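PDB 4UQW: protein CLPV1 from Pseudomonas aeruginosa, which is the ClpV ATPase of the type VI secretion system and probably disassembles the contracted TssB-TssC sheath, its N domain probably helping to recognise the sheath. Local coordinates for residues R60-D65 / A141-E146; A67-D72 / G135-F140; V94-E99 / L124-L129; E39-F44 / E75-L80. One frame throughout, in Å; residues are numbered along the deposited sequence. Where two conformers were deposited one is given.

How the interactions relate
All four contacts lie within one mainly helical N domain, and none is fully buried. Interaction 1 joins loops at helix ends. Interactions 1 and 2 touch each other and lie on the same side of the chain's centre. Interaction 1 is the more watery: two waters and an apolar pair, but no direct hydrogen bond. Interaction 2 has the one direct hydrogen bond between paired segments, from S137 to D72. It shares helix 66-79 with interaction 4, whose contact is mostly apolar. Interactions 2 and 3 both use helix 127-136. Interaction 3 lies nearest the centre, about 9 Å from it, yet keeps a glutamate and a water at its partly exposed side. V94 and V98 pack it against 39-44 of interaction 4.

Interaction 1 of 4, residues R60-D65 / A141-E146; sequences RQSGID and AKLKVE
S62 and I64 meet K142 and L143 in a loop-to-loop contact at the periphery of the helical N domain. Residues 60-65 carry the Schellman motif that ends helix 54-61, with G63 at positive phi. Residues 141-146 link a 3-10 turn to helix 145-150. No direct hydrogen bond joins the two segments. The apolar part is I64 CD1 against L143 CD2 at 3.8 Å, the two side chains crossing obliquely. L143 also rests on I58, V120 and L124, so its inner side belongs to the core. K142 runs extended past the turn, and K142 CD lies 3.9 Å from G63 O. Its ammonium goes on to a salt bridge with E139.

Water fills the polar part. The S62 side chain was deposited in two conformers. In the one given here, S62 OG is hydrogen-bonded to I58 O, one turn back. In the same conformer a water donates to S62 OG and accepts from K144 N, the N-cap residue of helix 145-150. Another water ties the two backbones together directly. It donates to both S62 O and K142 O, at 2.8 Å each.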
# COMPACT_ATOMS: atom_id res chain seq x y z
N ARG A 60 -10.78 -8.78 5.01
CA ARG A 60 -11.95 -9.50 5.47
C ARG A 60 -12.15 -10.80 4.63
O ARG A 60 -12.29 -11.91 5.18
CB ARG A 60 -13.20 -8.59 5.37
CG ARG A 60 -14.51 -9.24 5.83
CD ARG A 60 -15.70 -8.23 5.87
NE ARG A 60 -16.91 -8.83 6.42
CZ ARG A 60 -17.70 -9.63 5.71
NH1 ARG A 60 -17.37 -9.89 4.45
NH2 ARG A 60 -18.81 -10.15 6.23
N GLN A 61 -12.15 -10.65 3.33
CA GLN A 61 -12.49 -11.76 2.43
C GLN A 61 -11.38 -12.80 2.35
O GLN A 61 -11.63 -13.94 1.97
CB GLN A 61 -12.80 -11.22 1.03
CG GLN A 61 -14.08 -10.38 0.92
CD GLN A 61 -15.17 -10.84 1.82
OE1 GLN A 61 -15.67 -10.07 2.67
NE2 GLN A 61 -15.56 -12.10 1.67
N SER A 62 -10.16 -12.42 2.69
CA SER A 62 -9.02 -13.33 2.67
C SER A 62 -8.89 -14.13 3.95
O SER A 62 -8.01 -14.98 4.07
CB SER A 62 -7.71 -12.57 2.46
OG SER A 62 -7.69 -11.95 1.17
N GLY A 63 -9.73 -13.84 4.94
CA GLY A 63 -9.63 -14.57 6.21
C GLY A 63 -8.49 -14.14 7.11
O GLY A 63 -8.02 -14.90 7.96
N ILE A 64 -7.99 -12.92 6.90
CA ILE A 64 -7.01 -12.31 7.81
C ILE A 64 -7.71 -11.83 9.05
O ILE A 64 -8.87 -11.40 9.02
CB ILE A 64 -6.27 -11.13 7.10
CG1 ILE A 64 -5.23 -11.71 6.14
CG2 ILE A 64 -5.61 -10.16 8.10
CD1 ILE A 64 -4.58 -10.62 5.18
N ASP A 65 -7.03 -11.96 10.21
CA ASP A 65 -7.55 -11.43 11.47
C ASP A 65 -7.22 -9.94 11.50
O ASP A 65 -6.05 -9.54 11.66
CB ASP A 65 -6.90 -12.18 12.67
CG ASP A 65 -7.26 -11.58 14.01
OD1 ASP A 65 -7.98 -10.56 14.07
OD2 ASP A 65 -6.83 -12.14 15.05
N ALA A 141 0.70 -13.37 4.57
CA ALA A 141 0.94 -14.62 3.89
C ALA A 141 -0.33 -15.37 3.59
O ALA A 141 -0.34 -16.30 2.76
CB ALA A 141 1.89 -15.49 4.72
N LYS A 142 -1.44 -14.95 4.18
CA LYS A 142 -2.74 -15.57 3.88
C LYS A 142 -3.35 -15.05 2.55
O LYS A 142 -4.28 -15.66 2.00
CB LYS A 142 -3.72 -15.30 5.02
CG LYS A 142 -3.29 -15.95 6.36
CD LYS A 142 -4.17 -15.58 7.52
CE LYS A 142 -3.56 -16.22 8.77
NZ LYS A 142 -4.36 -15.96 9.97
N LEU A 143 -2.81 -13.96 2.01
CA LEU A 143 -3.32 -13.47 0.73
C LEU A 143 -2.97 -14.41 -0.39
O LEU A 143 -1.86 -14.93 -0.46
CB LEU A 143 -2.76 -12.10 0.40
CG LEU A 143 -3.10 -10.99 1.39
CD1 LEU A 143 -2.34 -9.77 0.98
CD2 LEU A 143 -4.59 -10.77 1.38
N LYS A 144 -3.89 -14.57 -1.31
CA LYS A 144 -3.66 -15.49 -2.42
C LYS A 144 -3.86 -14.71 -3.69
O LYS A 144 -5.00 -14.41 -4.03
CB LYS A 144 -4.64 -16.70 -2.39
CG LYS A 144 -4.51 -17.63 -1.15
CD LYS A 144 -3.07 -18.05 -0.95
CE LYS A 144 -2.82 -18.62 0.46
NZ LYS A 144 -1.41 -18.40 0.93
N VAL A 145 -2.77 -14.35 -4.37
CA VAL A 145 -2.93 -13.42 -5.49
C VAL A 145 -3.77 -14.02 -6.63
O VAL A 145 -4.41 -13.26 -7.37
CB VAL A 145 -1.53 -12.93 -5.99
CG1 VAL A 145 -0.75 -14.03 -6.72
CG2 VAL A 145 -1.68 -11.69 -6.94
N GLU A 146 -3.78 -15.34 -6.80
CA GLU A 146 -4.60 -15.93 -7.85
C GLU A 146 -6.08 -15.69 -7.60
O GLU A 146 -6.86 -15.44 -8.54
CB GLU A 146 -4.33 -17.45 -7.94
CG GLU A 146 -2.88 -17.87 -8.18
CD GLU A 146 -2.25 -17.18 -9.38
OE1 GLU A 146 -2.97 -16.94 -10.38
OE2 GLU A 146 -1.03 -16.89 -9.32
O HOH W 1 -6.44 -13.57 -0.84
O HOH W 2 -7.03 -16.16 1.76

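Interaction 2 of 4, residues A67-D72 / G135-F140; sequences ARLAKD and GLSAEF
The F140 ring takes the methyl L69 CD1 obliquely, and the D72 carboxylate takes the S137 hydroxyl at one oxygen. L69 CD1 lies 3.6 Å from F140 CZ, and the two side chains cross at about a right angle. F140 also packs on F44 of helix 40-49, and L69 on L48 of that helix. This is a helix-to-turn contact: helix 66-79 lies against an ST turn just past the end of helix 127-136. In that turn S137 OG accepts from E139 N at 3.0 Å, with an N-H...O angle of 147°. S137 OG also donates to D72 OD2 at 2.7 Å. D72 OD2 accepts with its anti lone pair, the one away from OD1. With S137 chi1 at 178°, OG stands anti to the backbone N, where it reaches D72 OD2. S137 OG thus both accepts and donates, and links the turn to the helix. D72 CB adds a contact with L136 O at 3.5 Å.

The R68 methylenes meet E139 CG and OE2, while the guanidinium does not reach the carboxylate. R68 NE stays 5.0 Å from E139 OE2. The E139 carboxylate has other partners: OE1 forms a salt bridge with K142 and accepts from the backbone N of D65. The side chains of R68 and E139 cross at about a right angle, and R68 CG lies 3.6 Å from E139 CG.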
# COMPACT_ATOMS: atom_id res chain seq x y z
N ALA A 67 -7.64 -7.70 13.64
CA ALA A 67 -7.09 -7.21 14.90
C ALA A 67 -5.60 -7.61 14.98
O ALA A 67 -4.77 -6.85 15.50
CB ALA A 67 -7.88 -7.77 16.08
N ARG A 68 -5.27 -8.80 14.50
CA ARG A 68 -3.87 -9.18 14.50
C ARG A 68 -3.05 -8.29 13.58
O ARG A 68 -1.93 -7.86 13.89
CB ARG A 68 -3.72 -10.65 14.12
CG ARG A 68 -2.27 -11.08 13.94
CD ARG A 68 -1.63 -11.33 15.25
NE ARG A 68 -2.38 -12.23 16.10
CZ ARG A 68 -2.09 -12.44 17.38
NH1 ARG A 68 -1.03 -11.81 17.92
NH2 ARG A 68 -2.86 -13.24 18.05
N LEU A 69 -3.61 -8.00 12.40
CA LEU A 69 -2.94 -7.15 11.43
C LEU A 69 -2.71 -5.79 12.06
O LEU A 69 -1.61 -5.25 11.93
CB LEU A 69 -3.79 -7.04 10.11
CG LEU A 69 -3.22 -6.04 9.11
CD1 LEU A 69 -1.79 -6.44 8.76
CD2 LEU A 69 -4.17 -6.06 7.88
N ALA A 70 -3.73 -5.26 12.75
CA ALA A 70 -3.57 -3.93 13.37
C ALA A 70 -2.43 -3.94 14.41
O ALA A 70 -1.61 -3.01 14.46
CB ALA A 70 -4.86 -3.51 14.01
N LYS A 71 -2.38 -5.00 15.20
CA LYS A 71 -1.35 -5.17 16.22
C LYS A 71 0.04 -5.22 15.55
O LYS A 71 1.04 -4.59 15.99
CB LYS A 71 -1.59 -6.45 17.04
CG LYS A 71 -0.58 -6.75 18.11
CD LYS A 71 -1.03 -7.99 18.86
CE LYS A 71 -0.18 -8.27 20.07
NZ LYS A 71 1.21 -8.56 19.64
N ASP A 72 0.14 -6.02 14.49
CA ASP A 72 1.41 -6.15 13.82
C ASP A 72 1.88 -4.84 13.18
O ASP A 72 3.09 -4.53 13.23
CB ASP A 72 1.31 -7.24 12.73
CG ASP A 72 1.23 -8.66 13.32
OD1 ASP A 72 1.55 -8.89 14.53
OD2 ASP A 72 0.80 -9.60 12.60
N GLY A 135 6.88 -9.35 6.00
CA GLY A 135 7.71 -8.93 7.12
C GLY A 135 6.95 -8.03 8.09
O GLY A 135 7.18 -8.11 9.29
N LEU A 136 6.03 -7.22 7.60
CA LEU A 136 5.18 -6.39 8.44
C LEU A 136 4.17 -7.21 9.23
O LEU A 136 3.94 -6.96 10.42
CB LEU A 136 4.44 -5.36 7.58
CG LEU A 136 5.35 -4.38 6.83
CD1 LEU A 136 4.51 -3.39 6.06
CD2 LEU A 136 6.23 -3.64 7.83
N SER A 137 3.57 -8.20 8.58
CA SER A 137 2.62 -9.09 9.29
C SER A 137 2.57 -10.41 8.58
O SER A 137 2.30 -10.46 7.37
CB SER A 137 1.21 -8.50 9.33
OG SER A 137 0.32 -9.41 9.98
N ALA A 138 2.75 -11.49 9.37
CA ALA A 138 2.53 -12.81 8.82
C ALA A 138 1.10 -13.01 8.35
O ALA A 138 0.87 -13.90 7.51
CB ALA A 138 2.90 -13.87 9.86
N GLU A 139 0.16 -12.17 8.78
CA GLU A 139 -1.23 -12.26 8.25
C GLU A 139 -1.22 -12.13 6.74
O GLU A 139 -2.05 -12.72 6.04
CB GLU A 139 -2.16 -11.17 8.83
CG GLU A 139 -2.47 -11.40 10.34
CD GLU A 139 -3.16 -12.71 10.55
OE1 GLU A 139 -4.26 -12.96 10.04
OE2 GLU A 139 -2.65 -13.57 11.34
N PHE A 140 -0.32 -11.31 6.19
CA PHE A 140 -0.36 -11.14 4.73
C PHE A 140 0.08 -12.37 3.94
O PHE A 140 -0.18 -12.43 2.73
CB PHE A 140 0.52 -9.95 4.31
CG PHE A 140 -0.02 -8.60 4.70
CD1 PHE A 140 -1.26 -8.17 4.25
CD2 PHE A 140 0.76 -7.73 5.46
CE1 PHE A 140 -1.73 -6.88 4.56
CE2 PHE A 140 0.30 -6.42 5.73
CZ PHE A 140 -0.93 -6.02 5.27
O HOH W 3 5.13 -6.37 13.45

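Interaction 3 of 4, residues V94-E99 / L124-L129; sequences VEEAVE and LKTPSL
E96 and L129 carry most of this contact between helix 92-108 and the start of helix 127-136. The van der Waals contacts of the leucine methyls come first. L129 reaches toward helix 92-108, and its two methyls meet the E96 chain, CD1 at CG and CD2 at the carboxylate. L129 CD1 lies 4.0 Å from E96 CG and is equally close to A97 N. L129 CD2 lies 3.8 Å from E96 OE1. L129 further packs on H93 and R100 of the same helix, so the leucine sits along one flank of it. A97 itself packs on L40 of helix 40-49.

The E96 carboxylate has its own surroundings. E96 CG is anti to the backbone N (chi1 -161°), and the chain beyond it is extended. The extended chain brings the carboxylate to T126 and S128. E96 OE2 touches the methyl T126 CG2 at 3.6 Å, which is van der Waals contact. T126 sits at the N-cap position of helix 127-136, but its hydroxyl makes no capping bond. It is instead hydrogen-bonded to G122 O in helix 116-124.

Water makes the remaining link. One water donates to E96 OE1 at 2.6 Å and is hydrogen-bonded to S128 OG at 2.7 Å. No direct hydrogen bond crosses between the segments. The polar tie from the E96 carboxylate to residues 124-129 therefore runs through water alone.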
# COMPACT_ATOMS: atom_id res chain seq x y z
N VAL A 94 7.75 2.15 -1.69
CA VAL A 94 6.48 2.80 -1.92
C VAL A 94 6.42 3.19 -3.43
O VAL A 94 5.38 2.93 -4.09
CB VAL A 94 6.35 4.04 -1.01
CG1 VAL A 94 5.25 4.97 -1.50
CG2 VAL A 94 6.08 3.55 0.40
N GLU A 95 7.51 3.72 -3.98
CA GLU A 95 7.56 4.03 -5.44
C GLU A 95 7.31 2.75 -6.23
O GLU A 95 6.54 2.74 -7.20
CB GLU A 95 8.91 4.62 -5.91
CG GLU A 95 9.24 5.94 -5.23
CD GLU A 95 10.59 6.46 -5.72
OE1 GLU A 95 11.39 5.69 -6.32
OE2 GLU A 95 10.89 7.64 -5.54
N GLU A 96 8.01 1.68 -5.85
CA GLU A 96 7.89 0.45 -6.64
C GLU A 96 6.48 -0.11 -6.57
O GLU A 96 5.94 -0.63 -7.58
CB GLU A 96 8.87 -0.58 -6.09
CG GLU A 96 9.14 -1.67 -7.12
CD GLU A 96 10.19 -2.68 -6.69
OE1 GLU A 96 10.98 -2.45 -5.70
OE2 GLU A 96 10.16 -3.75 -7.37
N ALA A 97 5.85 -0.05 -5.41
CA ALA A 97 4.48 -0.55 -5.33
C ALA A 97 3.54 0.25 -6.24
O ALA A 97 2.62 -0.35 -6.80
CB ALA A 97 3.96 -0.52 -3.83
N VAL A 98 3.72 1.57 -6.33
CA VAL A 98 2.83 2.32 -7.22
C VAL A 98 3.08 1.87 -8.65
O VAL A 98 2.09 1.67 -9.39
CB VAL A 98 3.07 3.84 -7.09
CG1 VAL A 98 2.12 4.61 -8.07
CG2 VAL A 98 2.75 4.31 -5.65
N GLU A 99 4.34 1.69 -9.07
CA GLU A 99 4.58 1.21 -10.46
C GLU A 99 3.88 -0.14 -10.70
O GLU A 99 3.24 -0.31 -11.76
CB GLU A 99 6.10 1.11 -10.72
CG GLU A 99 6.34 0.68 -12.15
CD GLU A 99 7.81 0.55 -12.50
OE1 GLU A 99 8.58 1.51 -12.29
OE2 GLU A 99 8.13 -0.52 -12.95
N LEU A 124 2.06 -8.38 -4.34
CA LEU A 124 2.13 -9.84 -4.25
C LEU A 124 2.83 -10.46 -5.43
O LEU A 124 3.44 -11.54 -5.30
CB LEU A 124 0.71 -10.46 -4.12
CG LEU A 124 -0.02 -10.11 -2.81
CD1 LEU A 124 -1.49 -10.55 -2.88
CD2 LEU A 124 0.73 -10.70 -1.60
N LYS A 125 2.78 -9.80 -6.58
CA LYS A 125 3.44 -10.31 -7.78
C LYS A 125 4.90 -9.97 -7.92
O LYS A 125 5.53 -10.38 -8.89
CB LYS A 125 2.70 -9.80 -9.00
CG LYS A 125 1.31 -10.34 -9.16
CD LYS A 125 1.28 -11.84 -9.46
CE LYS A 125 1.80 -12.17 -10.88
NZ LYS A 125 1.66 -13.67 -11.12
N THR A 126 5.47 -9.26 -6.95
CA THR A 126 6.88 -8.85 -7.02
C THR A 126 7.56 -9.44 -5.79
O THR A 126 7.26 -8.98 -4.72
CB THR A 126 6.98 -7.33 -6.99
OG1 THR A 126 6.15 -6.77 -8.04
CG2 THR A 126 8.46 -6.86 -7.15
N PRO A 127 8.48 -10.40 -5.95
CA PRO A 127 8.95 -11.09 -4.74
C PRO A 127 9.55 -10.21 -3.65
O PRO A 127 9.27 -10.44 -2.45
CB PRO A 127 10.00 -12.03 -5.31
CG PRO A 127 9.42 -12.38 -6.67
CD PRO A 127 8.82 -11.10 -7.19
N SER A 128 10.32 -9.19 -4.02
CA SER A 128 10.90 -8.31 -2.98
C SER A 128 9.84 -7.52 -2.22
O SER A 128 9.96 -7.30 -0.98
CB SER A 128 11.90 -7.35 -3.61
OG SER A 128 11.24 -6.57 -4.58
N LEU A 129 8.77 -7.09 -2.90
CA LEU A 129 7.69 -6.36 -2.22
C LEU A 129 6.85 -7.30 -1.40
O LEU A 129 6.47 -6.95 -0.28
CB LEU A 129 6.78 -5.63 -3.27
CG LEU A 129 7.57 -4.63 -4.10
CD1 LEU A 129 6.57 -3.99 -5.07
CD2 LEU A 129 8.23 -3.52 -3.24
O HOH W 4 12.65 -4.27 -5.06

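Interaction 4 of 4, residues E39-F44 / E75-L80; sequences ELVHWF and EALDRL
L77 and L80 are the bumps here, and V41, H42 and E39 form the surface that receives them. L77 CD2 sits between V41 and H42. L77 CD2 lies 3.9 Å from V41 CG1 and 3.5 Å from H42 CD2. L80 CD1 comes in beside it, tip to tip with both V41 and H42, and is 3.5 Å from H42 CE1. The two leucine methyls therefore share the imidazole, each meeting the ring obliquely. The other branch of L80 lies against the E39 carboxylate, with L80 CD2 3.5 Å from E39 OE2. There the E39 and L80 side chains slide past each other in opposite directions.

V41 is the bump on the other helix. With chi1 at 66°, V41 CG1 stands between the backbone N and the carbonyl carbon, and from there it meets both leucines. V41 CG2 lies 3.9 Å from A76 CB and also touches L77 CG. L136 of helix 127-136 touches both V41 and A76, closing the contact on that flank.

The contact pairs helices 40-49 and 66-79 of the mainly helical Clp N domain. Their short segments run roughly antiparallel, with 134° between their directions and 9.9 Å between their axes. No hydrogen bond joins the two segments.

The ring of H42 is held in place by its two nitrogens. H42 ND1 accepts from E39 N in the ring plane, at 3.0 Å and nearly straight (170°). E39 is the N-cap residue of helix 40-49, so this bond takes up its backbone N-H just before the first turn. H42 NE2 is hydrogen-bonded to N35 OD1, and F29 and C30 of helix 17-33 also pack on H42.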
# COMPACT_ATOMS: atom_id res chain seq x y z
N GLU A 39 7.11 4.67 4.56
CA GLU A 39 7.19 3.26 4.16
C GLU A 39 5.85 2.68 3.88
O GLU A 39 4.81 3.27 4.15
CB GLU A 39 7.82 2.45 5.28
CG GLU A 39 9.30 2.79 5.51
CD GLU A 39 9.95 1.82 6.46
OE1 GLU A 39 9.38 0.74 6.73
OE2 GLU A 39 11.05 2.17 6.94
N LEU A 40 5.91 1.46 3.31
CA LEU A 40 4.67 0.74 3.13
C LEU A 40 3.87 0.62 4.45
O LEU A 40 2.63 0.72 4.45
CB LEU A 40 4.93 -0.65 2.58
CG LEU A 40 5.45 -0.77 1.16
CD1 LEU A 40 5.80 -2.26 0.85
CD2 LEU A 40 4.44 -0.26 0.17
N VAL A 41 4.57 0.42 5.59
CA VAL A 41 3.81 0.25 6.83
C VAL A 41 3.03 1.56 7.18
O VAL A 41 1.88 1.50 7.63
CB VAL A 41 4.73 -0.20 7.98
CG1 VAL A 41 5.75 0.88 8.35
CG2 VAL A 41 3.88 -0.54 9.22
N HIS A 42 3.63 2.74 6.93
CA HIS A 42 2.90 3.99 7.18
C HIS A 42 1.67 4.08 6.30
O HIS A 42 0.60 4.52 6.72
CB HIS A 42 3.77 5.24 6.90
CG HIS A 42 4.95 5.40 7.80
ND1 HIS A 42 6.22 5.18 7.33
CD2 HIS A 42 5.07 5.79 9.09
CE1 HIS A 42 7.10 5.44 8.29
NE2 HIS A 42 6.42 5.81 9.36
N TRP A 43 1.84 3.73 5.01
CA TRP A 43 0.78 3.91 4.01
C TRP A 43 -0.38 2.96 4.36
O TRP A 43 -1.55 3.36 4.38
CB TRP A 43 1.33 3.56 2.64
CG TRP A 43 0.47 4.05 1.50
CD1 TRP A 43 -0.62 4.84 1.58
CD2 TRP A 43 0.74 3.78 0.14
NE1 TRP A 43 -1.09 5.11 0.28
CE2 TRP A 43 -0.22 4.50 -0.61
CE3 TRP A 43 1.78 3.09 -0.53
CZ2 TRP A 43 -0.24 4.46 -2.03
CZ3 TRP A 43 1.78 3.05 -1.92
CH2 TRP A 43 0.76 3.75 -2.65
N PHE A 44 -0.04 1.68 4.60
CA PHE A 44 -1.09 0.69 4.88
C PHE A 44 -1.77 1.00 6.22
O PHE A 44 -3.01 0.87 6.35
CB PHE A 44 -0.49 -0.73 4.88
CG PHE A 44 -0.44 -1.32 3.51
CD1 PHE A 44 -0.07 -0.54 2.45
CD2 PHE A 44 -0.79 -2.66 3.27
CE1 PHE A 44 -0.00 -1.06 1.16
CE2 PHE A 44 -0.73 -3.17 1.96
CZ PHE A 44 -0.34 -2.38 0.94
N GLU A 75 3.06 -2.45 15.92
CA GLU A 75 4.38 -2.85 16.40
C GLU A 75 5.51 -2.55 15.39
O GLU A 75 6.59 -2.03 15.80
CB GLU A 75 4.36 -4.33 16.83
CG GLU A 75 3.42 -4.47 18.04
CD GLU A 75 3.35 -5.89 18.60
OE1 GLU A 75 4.08 -6.75 18.05
OE2 GLU A 75 2.58 -6.13 19.59
N ALA A 76 5.28 -2.79 14.09
CA ALA A 76 6.27 -2.44 13.08
C ALA A 76 6.53 -0.93 13.07
O ALA A 76 7.68 -0.49 12.93
CB ALA A 76 5.79 -2.92 11.68
N LEU A 77 5.46 -0.13 13.18
CA LEU A 77 5.64 1.34 13.21
C LEU A 77 6.50 1.74 14.39
O LEU A 77 7.39 2.60 14.26
CB LEU A 77 4.30 2.04 13.34
CG LEU A 77 3.52 2.09 12.06
CD1 LEU A 77 2.07 2.45 12.42
CD2 LEU A 77 4.11 3.09 11.08
N ASP A 78 6.22 1.14 15.56
CA ASP A 78 6.88 1.52 16.82
C ASP A 78 8.35 1.14 16.79
O ASP A 78 9.16 1.70 17.53
CB ASP A 78 6.20 0.88 18.04
CG ASP A 78 4.89 1.59 18.42
OD1 ASP A 78 4.68 2.72 17.94
OD2 ASP A 78 4.06 1.02 19.15
N ARG A 79 8.71 0.20 15.93
CA ARG A 79 10.08 -0.25 15.84
C ARG A 79 10.94 0.52 14.83
O ARG A 79 12.16 0.41 14.84
CB ARG A 79 10.11 -1.76 15.52
CG ARG A 79 9.63 -2.66 16.69
CD ARG A 79 9.75 -4.15 16.32
NE ARG A 79 9.02 -5.03 17.24
CZ ARG A 79 7.91 -5.70 16.92
NH1 ARG A 79 7.39 -5.59 15.70
NH2 ARG A 79 7.32 -6.49 17.82
N LEU A 80 10.34 1.31 13.95
CA LEU A 80 11.14 2.09 13.02
C LEU A 80 12.09 3.03 13.72
O LEU A 80 11.82 3.50 14.81
CB LEU A 80 10.24 2.93 12.10
CG LEU A 80 9.27 2.12 11.22
CD1 LEU A 80 8.34 3.06 10.46
CD2 LEU A 80 10.12 1.33 10.26